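Local coordinates for probable ABC transporter extracellular-binding protein YckB (Bacillus subtilis, PDB 2IEE) that probably serves as the extracellular solute-binding component of a binding-protein-dependent ABC transport system, at residues Tyr32-Tyr36 and Thr47-Val51; Ala87-Val93 and Asn207-Val212. All coordinates share one frame; numbering follows the deposited sequence.

Contact 1: residues Tyr32-Tyr36 and Thr47-Val51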
loop_
_atom_site.group_PDB
_atom_site.type_symbol
_atom_site.label_atom_id
_atom_site.label_comp_id
_atom_site.label_asym_id
_atom_site.label_seq_id
_atom_site.Cartn_x
_atom_site.Cartn_y
_atom_site.Cartn_z
ATOM N N TYR A 32 4.477 6.345 2.499
ATOM C CA TYR A 32 4.598 5.935 3.890
ATOM C C TYR A 32 3.423 4.998 4.183
ATOM O O TYR A 32 2.308 5.252 3.746
ATOM C CB TYR A 32 4.530 7.158 4.796
ATOM C CG TYR A 32 4.496 6.825 6.264
ATOM C CD1 TYR A 32 5.651 6.436 6.941
ATOM C CD2 TYR A 32 3.300 6.879 6.973
ATOM C CE1 TYR A 32 5.610 6.105 8.299
ATOM C CE2 TYR A 32 3.246 6.550 8.318
ATOM C CZ TYR A 32 4.400 6.163 8.975
ATOM O OH TYR A 32 4.327 5.814 10.300
ATOM N N PRO A 33 3.653 3.905 4.927
ATOM C CA PRO A 33 4.896 3.429 5.538
ATOM C C PRO A 33 5.495 2.219 4.802
ATOM O O PRO A 33 6.136 1.368 5.423
ATOM C CB PRO A 33 4.432 3.042 6.929
ATOM C CG PRO A 33 3.142 2.312 6.588
ATOM C CD PRO A 33 2.498 3.207 5.522
ATOM N N THR A 34 5.294 2.132 3.494
ATOM C CA THR A 34 5.813 0.983 2.763
ATOM C C THR A 34 7.076 1.278 1.950
ATOM O O THR A 34 7.892 0.389 1.705
ATOM C CB THR A 34 4.720 0.397 1.848
ATOM O OG1 THR A 34 5.069 -0.949 1.503
ATOM C CG2 THR A 34 4.580 1.224 0.579
ATOM N N SER A 35 7.220 2.527 1.524
ATOM C CA SER A 35 8.388 2.959 0.766
ATOM C C SER A 35 8.538 4.460 0.985
ATOM O O SER A 35 7.851 5.257 0.352
ATOM C CB SER A 35 8.213 2.659 -0.725
ATOM O OG SER A 35 9.328 3.135 -1.463
ATOM N N TYR A 36 9.426 4.841 1.894
ATOM C CA TYR A 36 9.639 6.251 2.198
ATOM C C TYR A 36 11.025 6.443 2.796
ATOM O O TYR A 36 11.772 5.485 2.952
ATOM C CB TYR A 36 8.586 6.743 3.203
ATOM C CG TYR A 36 8.713 6.094 4.565
ATOM C CD1 TYR A 36 8.312 4.776 4.774
ATOM C CD2 TYR A 36 9.275 6.792 5.634
ATOM C CE1 TYR A 36 8.470 4.162 6.012
ATOM C CE2 TYR A 36 9.442 6.193 6.875
ATOM C CZ TYR A 36 9.040 4.881 7.061
ATOM O OH TYR A 36 9.215 4.295 8.288
ATOM N N THR A 47 13.362 3.296 3.267
ATOM C CA THR A 47 12.919 2.167 4.064
ATOM C C THR A 47 11.427 1.927 3.860
ATOM O O THR A 47 10.880 2.329 2.841
ATOM C CB THR A 47 13.244 2.417 5.561
ATOM O OG1 THR A 47 12.878 1.273 6.338
ATOM C CG2 THR A 47 12.517 3.638 6.069
ATOM N N GLY A 48 10.773 1.270 4.812
ATOM C CA GLY A 48 9.351 1.000 4.663
ATOM C C GLY A 48 9.076 -0.489 4.532
ATOM O O GLY A 48 9.957 -1.254 4.128
ATOM N N TYR A 49 7.855 -0.906 4.853
ATOM C CA TYR A 49 7.508 -2.319 4.787
ATOM C C TYR A 49 7.967 -3.061 3.525
ATOM O O TYR A 49 8.747 -4.005 3.614
ATOM C CB TYR A 49 5.999 -2.510 4.964
ATOM C CG TYR A 49 5.582 -3.957 4.836
ATOM C CD1 TYR A 49 5.987 -4.905 5.772
ATOM C CD2 TYR A 49 4.831 -4.386 3.750
ATOM C CE1 TYR A 49 5.657 -6.244 5.623
ATOM C CE2 TYR A 49 4.493 -5.723 3.590
ATOM C CZ TYR A 49 4.908 -6.645 4.526
ATOM O OH TYR A 49 4.577 -7.966 4.357
ATOM N N GLU A 50 7.484 -2.639 2.358
ATOM C CA GLU A 50 7.833 -3.305 1.106
ATOM C C GLU A 50 9.325 -3.245 0.786
ATOM O O GLU A 50 9.912 -4.224 0.330
ATOM C CB GLU A 50 7.013 -2.716 -0.054
ATOM C CG GLU A 50 7.253 -3.431 -1.387
ATOM C CD GLU A 50 6.308 -2.992 -2.494
ATOM O OE1 GLU A 50 5.743 -1.886 -2.400
ATOM O OE2 GLU A 50 6.146 -3.751 -3.471
ATOM N N VAL A 51 9.935 -2.093 1.028
ATOM C CA VAL A 51 11.361 -1.920 0.779
ATOM C C VAL A 51 12.155 -2.926 1.610
ATOM O O VAL A 51 13.049 -3.597 1.095
ATOM C CB VAL A 51 11.802 -0.477 1.129
ATOM C CG1 VAL A 51 13.312 -0.374 1.186
ATOM C CG2 VAL A 51 11.254 0.485 0.097
HETATM O O HOH W 1 3.560 -2.092 -0.540
#
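P33, T34 and Y36 meet T47-V51 in two halves of unequal exposure. In the buried half, three oxygens take the opening amides of helix 49-60: P33 O, a lone pair in its carbonyl plane facing the donor, lies 2.9 Å from Y49 N; T34 OG1 receives E50 N at 3.1 Å; and T34 O receives V51 N. T34 OG1 stands opposite the backbone N (chi1 -160°), which lays it alongside E50 CB, and a water joins it to E50 OE1, which also accepts D90 N; OE2 bonds to Y107 OH. The N-cap, G48, calls for glycine: a CB would clash with T34 C and S35 N and jam against the preceding carbonyl O. In the more open half, the partly exposed Y36 ring takes T47 CG2 over one face, 4.1 Å from its centroid, while CD1 of the exposed Y32 lies over the opposite face. An alanine at Y36 would probably leave T47 CG2 and the Y32 ring without the surface between them. The backbones of Y36 and T47 form an antiparallel hydrogen-bonded pair (T47 N to Y36 O, 2.7 Å). A short hairpin runs into a helix start, with the G-Y-E-V-E typical of family 3 solute-binding proteins.

Contact 2: residues Ala87-Val93 and Asn207-Val212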
loop_
_atom_site.group_PDB
_atom_site.type_symbol
_atom_site.label_atom_id
_atom_site.label_comp_id
_atom_site.label_asym_id
_atom_site.label_seq_id
_atom_site.Cartn_x
_atom_site.Cartn_y
_atom_site.Cartn_z
ATOM N N ALA A 87 10.087 -3.913 -9.860
ATOM C CA ALA A 87 9.488 -2.700 -9.320
ATOM C C ALA A 87 8.691 -3.074 -8.070
ATOM O O ALA A 87 7.892 -4.016 -8.088
ATOM C CB ALA A 87 8.577 -2.061 -10.355
ATOM N N ALA A 88 8.932 -2.346 -6.986
ATOM C CA ALA A 88 8.247 -2.581 -5.717
ATOM C C ALA A 88 7.651 -1.249 -5.288
ATOM O O ALA A 88 8.344 -0.396 -4.739
ATOM C CB ALA A 88 9.236 -3.077 -4.669
ATOM N N ASN A 89 6.363 -1.067 -5.537
ATOM C CA ASN A 89 5.744 0.198 -5.198
ATOM C C ASN A 89 4.254 0.060 -4.937
ATOM O O ASN A 89 3.450 0.731 -5.578
ATOM C CB ASN A 89 5.978 1.196 -6.338
ATOM C CG ASN A 89 5.759 2.640 -5.909
ATOM O OD1 ASN A 89 5.201 3.442 -6.659
ATOM N ND2 ASN A 89 6.216 2.980 -4.704
ATOM N N ASP A 90 3.886 -0.822 -4.014
ATOM C CA ASP A 90 2.487 -1.007 -3.657
ATOM C C ASP A 90 1.617 -1.250 -4.899
ATOM O O ASP A 90 0.488 -0.766 -4.985
ATOM C CB ASP A 90 2.010 0.244 -2.908
ATOM C CG ASP A 90 0.850 -0.036 -1.976
ATOM O OD1 ASP A 90 0.946 -0.988 -1.168
ATOM O OD2 ASP A 90 -0.150 0.708 -2.043
ATOM N N ILE A 91 2.142 -2.011 -5.852
ATOM C CA ILE A 91 1.419 -2.291 -7.083
ATOM C C ILE A 91 0.473 -3.480 -6.932
ATOM O O ILE A 91 0.895 -4.585 -6.591
ATOM C CB ILE A 91 2.407 -2.553 -8.228
ATOM C CG1 ILE A 91 3.377 -1.374 -8.332
ATOM C CG2 ILE A 91 1.657 -2.737 -9.534
ATOM C CD1 ILE A 91 4.509 -1.583 -9.305
ATOM N N ASP A 92 -0.810 -3.245 -7.194
ATOM C CA ASP A 92 -1.805 -4.298 -7.058
ATOM C C ASP A 92 -1.640 -5.394 -8.096
ATOM O O ASP A 92 -1.193 -5.156 -9.223
ATOM C CB ASP A 92 -3.230 -3.738 -7.174
ATOM C CG ASP A 92 -3.530 -2.655 -6.148
ATOM O OD1 ASP A 92 -3.073 -2.772 -4.991
ATOM O OD2 ASP A 92 -4.241 -1.688 -6.499
ATOM N N VAL A 93 -1.986 -6.608 -7.694
ATOM C CA VAL A 93 -1.935 -7.736 -8.599
ATOM C C VAL A 93 -3.290 -7.682 -9.293
ATOM O O VAL A 93 -4.319 -7.657 -8.626
ATOM C CB VAL A 93 -1.835 -9.077 -7.841
ATOM C CG1 VAL A 93 -1.818 -10.228 -8.834
ATOM C CG2 VAL A 93 -0.589 -9.095 -6.976
ATOM N N ASN A 207 -7.661 -5.876 -2.284
ATOM C CA ASN A 207 -6.473 -5.746 -3.118
ATOM C C ASN A 207 -5.262 -6.392 -2.460
ATOM O O ASN A 207 -5.249 -6.619 -1.248
ATOM C CB ASN A 207 -6.190 -4.258 -3.393
ATOM C CG ASN A 207 -6.011 -3.434 -2.107
ATOM O OD1 ASN A 207 -4.979 -3.510 -1.431
ATOM N ND2 ASN A 207 -7.020 -2.645 -1.771
ATOM N N LYS A 208 -4.256 -6.701 -3.271
ATOM C CA LYS A 208 -3.021 -7.303 -2.794
ATOM C C LYS A 208 -1.860 -6.786 -3.628
ATOM O O LYS A 208 -2.022 -6.487 -4.816
ATOM C CB LYS A 208 -3.093 -8.832 -2.871
ATOM C CG LYS A 208 -3.379 -9.418 -4.249
ATOM C CD LYS A 208 -3.638 -10.922 -4.127
ATOM C CE LYS A 208 -4.109 -11.548 -5.434
ATOM N NZ LYS A 208 -4.408 -13.004 -5.258
ATOM N N GLN A 209 -0.693 -6.669 -3.001
ATOM C CA GLN A 209 0.497 -6.169 -3.680
ATOM C C GLN A 209 1.632 -7.189 -3.696
ATOM O O GLN A 209 1.766 -8.025 -2.795
ATOM C CB GLN A 209 0.984 -4.877 -3.015
ATOM C CG GLN A 209 -0.024 -3.748 -3.014
ATOM C CD GLN A 209 -1.208 -4.027 -2.114
ATOM O OE1 GLN A 209 -1.040 -4.340 -0.940
ATOM N NE2 GLN A 209 -2.413 -3.904 -2.658
ATOM N N ALA A 210 2.459 -7.105 -4.731
ATOM C CA ALA A 210 3.574 -8.026 -4.884
ATOM C C ALA A 210 4.665 -7.384 -5.717
ATOM O O ALA A 210 4.472 -6.300 -6.271
ATOM C CB ALA A 210 3.094 -9.318 -5.565
ATOM N N LEU A 211 5.804 -8.062 -5.813
ATOM C CA LEU A 211 6.924 -7.565 -6.596
ATOM C C LEU A 211 6.652 -7.769 -8.086
ATOM O O LEU A 211 6.221 -8.845 -8.509
ATOM C CB LEU A 211 8.206 -8.296 -6.206
ATOM C CG LEU A 211 9.476 -7.738 -6.852
ATOM C CD1 LEU A 211 9.803 -6.365 -6.251
ATOM C CD2 LEU A 211 10.627 -8.721 -6.640
ATOM N N VAL A 212 6.915 -6.736 -8.875
ATOM C CA VAL A 212 6.678 -6.793 -10.315
ATOM C C VAL A 212 7.965 -6.960 -11.117
ATOM O O VAL A 212 8.930 -6.216 -10.929
ATOM C CB VAL A 212 5.977 -5.508 -10.811
ATOM C CG1 VAL A 212 5.492 -5.700 -12.233
ATOM C CG2 VAL A 212 4.817 -5.146 -9.886
HETATM O O HOH W 2 4.726 -3.449 -5.578
HETATM O O HOH W 3 -4.905 -6.204 -6.189
#
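Q209 NE2 gives two hydrogen bonds, one across the contact to D92 OD1 at 2.7 Å and one within its own segment to N207 OD1 at 2.9 Å. The first lies close to the amide plane and meets the carboxylate oxygen nearly head-on; the second leaves the amide plane slightly. A bend at chi2 (69°) folds the Q209 chain back beside D92, with the carboxylate and amide planes 67° apart. At its other end, Q209 OE1 accepts K108 NZ, which also forms a salt bridge with D90 OD1; together these bonds should hold the amide's rotation from both ends. D90 OD1 in turn rests alongside Q209 CG.

The backbones meet at two separate bridges. A87 and V212 form an antiparallel hydrogen-bonded pair, with A87 N to V212 O at 2.8 Å; the second bridge pairs D92 with Q209, where V93 N reaches K208 O at 2.9 Å. Between them the register slips by two residues, and a water bridges the interval: it accepts from N89 N and I91 N and donates to A210 O, satisfying three backbone groups that do not pair directly.

Apolar contacts line the join. I91 CD1 touches V212 CG2 at 3.6 Å where the two side chains cross nearly at right angles, A88 CB meets L211 CD1, and V93 CG2 sits between K208 CG and A210 CB.

In the fold, the contact fastens the end of strand 86-87, at one margin of the parallel sheet, to the long strand 197-214. Helix 75-81 packs on A87 and V212, helix 49-60 on A88 and L211, and strand 101-103 on V93, A210 and V212, while strand 108-116 and the loop just before it pair with the backbone of N207 and Q209.

Contacts 1 and 2 follow one another along the chain, yet their centres lie only about 12 Å apart, and a single side chain joins them. E50, from the helix start of contact 1, sends OE1 to D90 N of contact 2 at 2.7 Å, a probable hydrogen bond, while OE2 passes 3.3 Å from A88 CA. A local element, the loop-to-helix turn of 32-36 and 47-51, is thereby tied to one that brings together residues far apart in sequence. In type 2 periplasmic-binding-protein folds such as this family's, solute is held in the cleft between two lobes; the site itself is not identified by these contacts.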